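Local atomic coordinates of DUF309 domain-containing protein (Thermus thermophilus, PDB entry 2CWY), a protein that is of unknown function, a small all-helical member of the DUF309 family from a thermophilic bacterium. Residues L9-A14 with Y18-V23; I43-A48 with S83-A88. All coordinates share one frame; numbering follows the deposited sequence.

Contact 1 of 2, residues L9-A14 with Y18-V23; sequences LGLWRA and YEVHEV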
ATOM      1  N   LEU A   9       4.789  -6.057   6.114  1.00  9.75           N
ATOM      2  CA  LEU A   9       3.498  -6.334   6.731  1.00 12.11           C
ATOM      3  C   LEU A   9       3.643  -6.295   8.255  1.00 11.98           C
ATOM      4  O   LEU A   9       2.668  -6.073   8.976  1.00 10.69           O
ATOM      5  CB  LEU A   9       2.970  -7.689   6.253  1.00 11.12           C
ATOM      6  CG  LEU A   9       2.660  -7.705   4.755  1.00 12.10           C
ATOM      7  CD1 LEU A   9       2.193  -9.089   4.337  1.00 15.89           C
ATOM      8  CD2 LEU A   9       1.603  -6.650   4.447  1.00 13.90           C
ATOM      9  N   GLY A  10       4.870  -6.501   8.729  1.00 10.89           N
ATOM     10  CA  GLY A  10       5.143  -6.440  10.155  1.00 12.52           C
ATOM     11  C   GLY A  10       4.943  -5.007  10.622  1.00 11.77           C
ATOM     12  O   GLY A  10       4.329  -4.757  11.661  1.00 10.68           O
ATOM     13  N   LEU A  11       5.465  -4.056   9.853  1.00 11.93           N
ATOM     14  CA  LEU A  11       5.305  -2.642  10.186  1.00 11.82           C
ATOM     15  C   LEU A  11       3.822  -2.293  10.148  1.00 12.43           C
ATOM     16  O   LEU A  11       3.311  -1.593  11.028  1.00 10.87           O
ATOM     17  CB  LEU A  11       6.034  -1.760   9.168  1.00 10.76           C
ATOM     18  CG  LEU A  11       7.553  -1.902   9.080  1.00 10.59           C
ATOM     19  CD1 LEU A  11       8.031  -1.238   7.789  1.00 11.01           C
ATOM     20  CD2 LEU A  11       8.213  -1.263  10.303  1.00 11.51           C
ATOM     21  N   TRP A  12       3.142  -2.775   9.111  1.00 11.90           N
ATOM     22  CA  TRP A  12       1.711  -2.524   8.935  1.00 12.11           C
ATOM     23  C   TRP A  12       0.902  -3.049  10.121  1.00 10.66           C
ATOM     24  O   TRP A  12       0.002  -2.364  10.620  1.00 10.79           O
ATOM     25  CB  TRP A  12       1.224  -3.193   7.652  1.00 10.78           C
ATOM     26  CG  TRP A  12      -0.236  -2.966   7.325  1.00 14.67           C
ATOM     27  CD1 TRP A  12      -1.323  -3.513   7.960  1.00 15.69           C
ATOM     28  CD2 TRP A  12      -0.762  -2.158   6.262  1.00 13.39           C
ATOM     29  NE1 TRP A  12      -2.486  -3.097   7.356  1.00 15.08           N
ATOM     30  CE2 TRP A  12      -2.171  -2.267   6.311  1.00 14.73           C
ATOM     31  CE3 TRP A  12      -0.181  -1.353   5.272  1.00 15.50           C
ATOM     32  CZ2 TRP A  12      -3.008  -1.604   5.404  1.00 13.93           C
ATOM     33  CZ3 TRP A  12      -1.020  -0.690   4.367  1.00 13.45           C
ATOM     34  CH2 TRP A  12      -2.415  -0.823   4.443  1.00 16.30           C
ATOM     35  N   ARG A  13       1.219  -4.264  10.555  1.00 10.62           N
ATOM     36  CA  ARG A  13       0.530  -4.881  11.692  1.00 12.59           C
ATOM     37  C   ARG A  13       0.770  -4.095  12.972  1.00 11.67           C
ATOM     38  O   ARG A  13      -0.087  -4.053  13.865  1.00 11.89           O
ATOM     39  CB  ARG A  13       1.009  -6.324  11.884  1.00 15.50           C
ATOM     40  CG  ARG A  13       0.415  -7.301  10.893  1.00 21.92           C
ATOM     41  CD  ARG A  13       0.781  -8.719  11.265  1.00 26.94           C
ATOM     42  NE  ARG A  13       2.122  -9.079  10.812  1.00 31.80           N
ATOM     43  CZ  ARG A  13       2.384  -9.618   9.627  1.00 32.08           C
ATOM     44  NH1 ARG A  13       1.393  -9.863   8.777  1.00 34.12           N
ATOM     45  NH2 ARG A  13       3.637  -9.913   9.294  1.00 34.09           N
ATOM     46  N   ALA A  14       1.941  -3.478  13.065  1.00 11.09           N
ATOM     47  CA  ALA A  14       2.280  -2.672  14.233  1.00 12.80           C
ATOM     48  C   ALA A  14       1.755  -1.234  14.105  1.00 13.16           C
ATOM     49  O   ALA A  14       2.047  -0.379  14.950  1.00 13.59           O
ATOM     50  CB  ALA A  14       3.788  -2.670  14.452  1.00 11.99           C
ATOM     51  N   TYR A  18       3.203   5.179   8.186  1.00 12.54           N
ATOM     52  CA  TYR A  18       4.103   6.125   7.542  1.00 15.11           C
ATOM     53  C   TYR A  18       5.452   5.441   7.265  1.00 14.35           C
ATOM     54  O   TYR A  18       6.101   5.702   6.254  1.00 12.03           O
ATOM     55  CB  TYR A  18       4.273   7.363   8.431  1.00 17.29           C
ATOM     56  CG  TYR A  18       4.531   8.644   7.658  1.00 20.14           C
ATOM     57  CD1 TYR A  18       4.501   9.880   8.299  1.00 19.88           C
ATOM     58  CD2 TYR A  18       4.801   8.617   6.289  1.00 19.91           C
ATOM     59  CE1 TYR A  18       4.737  11.065   7.597  1.00 23.76           C
ATOM     60  CE2 TYR A  18       5.039   9.796   5.574  1.00 22.76           C
ATOM     61  CZ  TYR A  18       5.004  11.015   6.237  1.00 22.92           C
ATOM     62  OH  TYR A  18       5.233  12.184   5.538  1.00 23.82           O
ATOM     63  N   GLU A  19       5.853   4.532   8.149  1.00 12.67           N
ATOM     64  CA  GLU A  19       7.100   3.812   7.959  1.00 12.02           C
ATOM     65  C   GLU A  19       6.996   2.904   6.717  1.00 11.05           C
ATOM     66  O   GLU A  19       7.955   2.763   5.963  1.00 10.55           O
ATOM     67  CB  GLU A  19       7.407   2.969   9.194  1.00 17.34           C
ATOM     68  CG  GLU A  19       8.879   2.758   9.422  1.00 22.83           C
ATOM     69  CD  GLU A  19       9.610   4.073   9.638  1.00 25.90           C
ATOM     70  OE1 GLU A  19       9.040   4.974  10.292  1.00 30.42           O
ATOM     71  OE2 GLU A  19      10.754   4.207   9.162  1.00 29.84           O
ATOM     72  N   VAL A  20       5.836   2.288   6.512  1.00  7.86           N
ATOM     73  CA  VAL A  20       5.637   1.438   5.345  1.00  8.90           C
ATOM     74  C   VAL A  20       5.874   2.292   4.102  1.00 10.41           C
ATOM     75  O   VAL A  20       6.552   1.879   3.156  1.00 10.39           O
ATOM     76  CB  VAL A  20       4.194   0.854   5.302  1.00  7.93           C
ATOM     77  CG1 VAL A  20       3.875   0.326   3.893  1.00  8.36           C
ATOM     78  CG2 VAL A  20       4.069  -0.276   6.321  1.00  7.88           C
ATOM     79  N   HIS A  21       5.326   3.498   4.125  1.00 10.41           N
ATOM     80  CA  HIS A  21       5.467   4.425   3.014  1.00 11.42           C
ATOM     81  C   HIS A  21       6.945   4.754   2.737  1.00 13.04           C
ATOM     82  O   HIS A  21       7.417   4.682   1.595  1.00 13.07           O
ATOM     83  CB  HIS A  21       4.648   5.686   3.334  1.00 11.88           C
ATOM     84  CG  HIS A  21       4.558   6.655   2.199  1.00 14.59           C
ATOM     85  ND1 HIS A  21       3.538   7.576   2.092  1.00 16.11           N
ATOM     86  CD2 HIS A  21       5.352   6.843   1.118  1.00 16.01           C
ATOM     87  CE1 HIS A  21       3.705   8.287   0.991  1.00 15.72           C
ATOM     88  NE2 HIS A  21       4.799   7.863   0.381  1.00 16.15           N
ATOM     89  N   GLU A  22       7.680   5.102   3.788  1.00 13.56           N
ATOM     90  CA  GLU A  22       9.098   5.436   3.674  1.00 13.05           C
ATOM     91  C   GLU A  22       9.963   4.262   3.214  1.00 12.52           C
ATOM     92  O   GLU A  22      10.878   4.441   2.414  1.00 12.35           O
ATOM     93  CB  GLU A  22       9.618   5.936   5.022  1.00 16.61           C
ATOM     94  CG  GLU A  22      10.995   6.558   4.961  1.00 19.95           C
ATOM     95  CD  GLU A  22      11.494   6.964   6.324  1.00 21.84           C
ATOM     96  OE1 GLU A  22      10.694   7.521   7.109  1.00 21.90           O
ATOM     97  OE2 GLU A  22      12.689   6.731   6.608  1.00 23.85           O
ATOM     98  N   VAL A  23       9.674   3.060   3.712  1.00  9.16           N
ATOM     99  CA  VAL A  23      10.453   1.883   3.346  1.00  9.40           C
ATOM    100  C   VAL A  23      10.257   1.463   1.885  1.00  8.98           C
ATOM    101  O   VAL A  23      11.188   0.970   1.250  1.00  8.53           O
ATOM    102  CB  VAL A  23      10.130   0.690   4.308  1.00 11.57           C
ATOM    103  CG1 VAL A  23      10.650  -0.628   3.751  1.00 14.41           C
ATOM    104  CG2 VAL A  23      10.779   0.951   5.654  1.00 13.30           C
TER

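Contact 2 of 2, residues I43-A48 with S83-A88; sequences ILLAAA and SLLQEA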
ATOM      1  N   ILE A  43       1.766   1.960  -1.131  1.00  7.95           N
ATOM      2  CA  ILE A  43       2.172   3.206  -0.502  1.00  7.45           C
ATOM      3  C   ILE A  43       0.940   4.088  -0.238  1.00  8.06           C
ATOM      4  O   ILE A  43       0.811   4.677   0.839  1.00  5.56           O
ATOM      5  CB  ILE A  43       3.181   3.974  -1.402  1.00  8.25           C
ATOM      6  CG1 ILE A  43       4.586   3.377  -1.244  1.00  3.41           C
ATOM      7  CG2 ILE A  43       3.167   5.464  -1.062  1.00  8.42           C
ATOM      8  CD1 ILE A  43       5.583   3.919  -2.246  1.00  6.19           C
ATOM      9  N   LEU A  44       0.037   4.166  -1.214  1.00  6.07           N
ATOM     10  CA  LEU A  44      -1.163   5.000  -1.078  1.00  6.29           C
ATOM     11  C   LEU A  44      -2.156   4.447  -0.051  1.00  6.36           C
ATOM     12  O   LEU A  44      -2.885   5.210   0.580  1.00  7.15           O
ATOM     13  CB  LEU A  44      -1.835   5.174  -2.452  1.00  7.09           C
ATOM     14  CG  LEU A  44      -1.048   6.046  -3.449  1.00  9.28           C
ATOM     15  CD1 LEU A  44      -1.544   5.816  -4.891  1.00  8.45           C
ATOM     16  CD2 LEU A  44      -1.215   7.508  -3.051  1.00 10.90           C
ATOM     17  N   LEU A  45      -2.198   3.126   0.108  1.00  4.58           N
ATOM     18  CA  LEU A  45      -3.080   2.529   1.112  1.00  5.26           C
ATOM     19  C   LEU A  45      -2.505   2.882   2.486  1.00  7.39           C
ATOM     20  O   LEU A  45      -3.242   3.266   3.405  1.00  6.58           O
ATOM     21  CB  LEU A  45      -3.130   1.007   0.960  1.00  5.14           C
ATOM     22  CG  LEU A  45      -3.733   0.483  -0.346  1.00  6.29           C
ATOM     23  CD1 LEU A  45      -3.773  -1.041  -0.301  1.00  8.31           C
ATOM     24  CD2 LEU A  45      -5.131   1.038  -0.529  1.00  7.72           C
ATOM     25  N   ALA A  46      -1.187   2.744   2.632  1.00  6.64           N
ATOM     26  CA  ALA A  46      -0.551   3.086   3.905  1.00  7.66           C
ATOM     27  C   ALA A  46      -0.811   4.572   4.198  1.00  8.87           C
ATOM     28  O   ALA A  46      -1.172   4.948   5.320  1.00  8.44           O
ATOM     29  CB  ALA A  46       0.967   2.804   3.841  1.00  7.88           C
ATOM     30  N   ALA A  47      -0.637   5.408   3.178  1.00  7.54           N
ATOM     31  CA  ALA A  47      -0.842   6.849   3.322  1.00  8.02           C
ATOM     32  C   ALA A  47      -2.270   7.180   3.751  1.00  8.01           C
ATOM     33  O   ALA A  47      -2.489   8.096   4.547  1.00  9.68           O
ATOM     34  CB  ALA A  47      -0.496   7.562   1.995  1.00  9.46           C
ATOM     35  N   ALA A  48      -3.239   6.439   3.221  1.00  7.79           N
ATOM     36  CA  ALA A  48      -4.642   6.657   3.564  1.00  8.27           C
ATOM     37  C   ALA A  48      -4.869   6.407   5.050  1.00  9.08           C
ATOM     38  O   ALA A  48      -5.507   7.204   5.735  1.00  6.92           O
ATOM     39  CB  ALA A  48      -5.533   5.726   2.750  1.00  8.98           C
ATOM     40  N   SER A  83      -5.801  -8.810  -0.472  1.00 10.72           N
ATOM     41  CA  SER A  83      -6.092  -8.899   0.959  1.00 10.06           C
ATOM     42  C   SER A  83      -5.769  -7.591   1.674  1.00  9.48           C
ATOM     43  O   SER A  83      -6.534  -7.124   2.529  1.00  8.36           O
ATOM     44  CB  SER A  83      -5.283 -10.037   1.594  1.00 12.34           C
ATOM     45  OG  SER A  83      -5.420 -10.031   3.004  1.00 14.88           O
ATOM     46  N   LEU A  84      -4.628  -7.001   1.322  1.00  7.50           N
ATOM     47  CA  LEU A  84      -4.204  -5.746   1.930  1.00  8.45           C
ATOM     48  C   LEU A  84      -5.190  -4.630   1.589  1.00  9.30           C
ATOM     49  O   LEU A  84      -5.529  -3.810   2.430  1.00 10.16           O
ATOM     50  CB  LEU A  84      -2.807  -5.369   1.434  1.00 10.27           C
ATOM     51  CG  LEU A  84      -2.124  -4.189   2.119  1.00 13.25           C
ATOM     52  CD1 LEU A  84      -2.064  -4.416   3.632  1.00 14.89           C
ATOM     53  CD2 LEU A  84      -0.707  -4.045   1.544  1.00 15.27           C
ATOM     54  N   LEU A  85      -5.633  -4.596   0.339  1.00  8.42           N
ATOM     55  CA  LEU A  85      -6.594  -3.585  -0.099  1.00  7.32           C
ATOM     56  C   LEU A  85      -7.915  -3.812   0.636  1.00  6.82           C
ATOM     57  O   LEU A  85      -8.580  -2.855   1.038  1.00  6.30           O
ATOM     58  CB  LEU A  85      -6.798  -3.687  -1.612  1.00  6.87           C
ATOM     59  CG  LEU A  85      -7.927  -2.874  -2.252  1.00  6.19           C
ATOM     60  CD1 LEU A  85      -7.685  -1.393  -2.097  1.00  6.73           C
ATOM     61  CD2 LEU A  85      -8.003  -3.233  -3.730  1.00  8.36           C
ATOM     62  N   GLN A  86      -8.295  -5.077   0.807  1.00  7.04           N
ATOM     63  CA  GLN A  86      -9.529  -5.414   1.527  1.00  7.73           C
ATOM     64  C   GLN A  86      -9.446  -4.888   2.956  1.00  9.28           C
ATOM     65  O   GLN A  86     -10.403  -4.295   3.459  1.00  7.30           O
ATOM     66  CB  GLN A  86      -9.733  -6.930   1.556  1.00  9.66           C
ATOM     67  CG  GLN A  86     -10.938  -7.400   2.383  1.00 11.03           C
ATOM     68  CD  GLN A  86     -11.134  -8.900   2.285  1.00 12.56           C
ATOM     69  OE1 GLN A  86     -10.342  -9.678   2.820  1.00 17.50           O
ATOM     70  NE2 GLN A  86     -12.174  -9.315   1.583  1.00 13.54           N
ATOM     71  N   GLU A  87      -8.300  -5.091   3.605  1.00  9.12           N
ATOM     72  CA  GLU A  87      -8.129  -4.623   4.976  1.00 11.18           C
ATOM     73  C   GLU A  87      -8.190  -3.096   5.046  1.00 10.07           C
ATOM     74  O   GLU A  87      -8.884  -2.531   5.897  1.00  8.64           O
ATOM     75  CB  GLU A  87      -6.807  -5.111   5.586  1.00 11.00           C
ATOM     76  CG  GLU A  87      -6.629  -4.634   7.051  1.00 15.42           C
ATOM     77  CD  GLU A  87      -5.253  -4.928   7.634  1.00 19.21           C
ATOM     78  OE1 GLU A  87      -4.849  -4.218   8.583  1.00 19.84           O
ATOM     79  OE2 GLU A  87      -4.575  -5.871   7.160  1.00 23.24           O
ATOM     80  N   ALA A  88      -7.463  -2.429   4.152  1.00 10.71           N
ATOM     81  CA  ALA A  88      -7.467  -0.965   4.127  1.00 10.46           C
ATOM     82  C   ALA A  88      -8.889  -0.442   3.961  1.00  9.01           C
ATOM     83  O   ALA A  88      -9.309   0.483   4.667  1.00  9.42           O
ATOM     84  CB  ALA A  88      -6.598  -0.452   2.985  1.00 10.43           C
TER

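Contact 1 of 2, residues L9-A14 with Y18-V23
L11 of one helix reaches across to E19, V20 and V23 of the next, and each part of its side chain meets a different residue. Its CB lies 3.8 Å from CG2 of V20, one helix pressing a methylene against the methyl of the other. Further out the chain forks. CD1 approaches CG2 of V23 at 4.1 Å, one turn along from V20. CD2, the other branch, meets CG of E19 at 4.2 Å, so it touches the aliphatic part of the glutamate. The first torsion (chi1 -63°) places CG of L11 beside the backbone N, and the second (chi2 165°) then sends CD1 toward V23 and CD2 toward E19.

V20 answers with a single branch. Its CG2 serves both L11 and W12: it sits 3.9 Å from the backbone N of W12 and 4.3 Å from the CB of W12. Its other methyl, CG1, is turned to A46 of helix 33-53. E19 starts toward L11, but its chain bends at chi2 and takes the carboxylate away from the leucine. The side-chain contacts between the segments are all between carbons, apart from the approach of V20 to the backbone N of W12. W12 carries its ring to the core, where NE1 is hydrogen-bonded to OE1 of E87 and the ring meets Y17 edge-to-face.

The backbones come closest at L11 and V20, whose CA atoms are 6.3 Å apart. The two short helical segments run nearly antiparallel, at 159°, with axes 8.9 Å apart. With only three residues between the segments, this is an antiparallel helical hairpin formed by helices 5-13 and 17-30.

Contact 2 of 2, residues I43-A48 with S83-A88
Two nearly parallel helices of the all-helical core pack here through one leucine. L45 of helix 33-53 points at helix 81-92 and lies against L84, L85 and A88. Its two methyls divide the work.

CD1 goes to the backbone of the other helix. It is 3.8 Å from CA of L85 and 4.1 Å from the N of L85. The same methyl also comes within 4.3 Å of CG of L84. CD2 takes the side chains: it meets CD1 of L85 at 3.9 Å and CB of A88 at 4.1 Å. A88 stands one turn after L84, so the two methyls of L45 together span a full turn of helix 81-92.

The CB of L85 starts off to the side of L45, yet the end of the chain comes round to it. With CG anti to the backbone N (chi1 170°), the branch ending in CD1 is brought to CD2 of L45. The two leucine side chains cross at about a right angle. All four touching residues are buried. The side chains meet through carbon atoms.

The short segments are inclined by 19°, and their axes stay 10.4 Å apart. L45 and A88 have the nearest CA atoms.

Around this pair the other helices close in. W12 of helix 5-13 touches L45, A46 and L84, so it bridges both segments. A65 of helix 59-69 also meets L45. On helix 17-30, H21 and L24 lie against I43.

Overall arrangement
Contact 1 comes first along the chain and is complete before contact 2 begins. It joins helices 5-13 and 17-30, close neighbours in sequence. Contact 2 joins helix 33-53 to helix 81-92 near the C-terminal end. Their centres are about 11 Å apart, and contact 2 lies nearer the centre of the chain. They share no helix but touch directly. W12 and the face of helix 17-30 turned to helix 33-53 connect them, and helices 17-30 and 33-53 follow each other in the chain. The N-terminal hairpin thus packs on the central helix and the C-terminal helix, tying both ends of this small single-chain helical protein together.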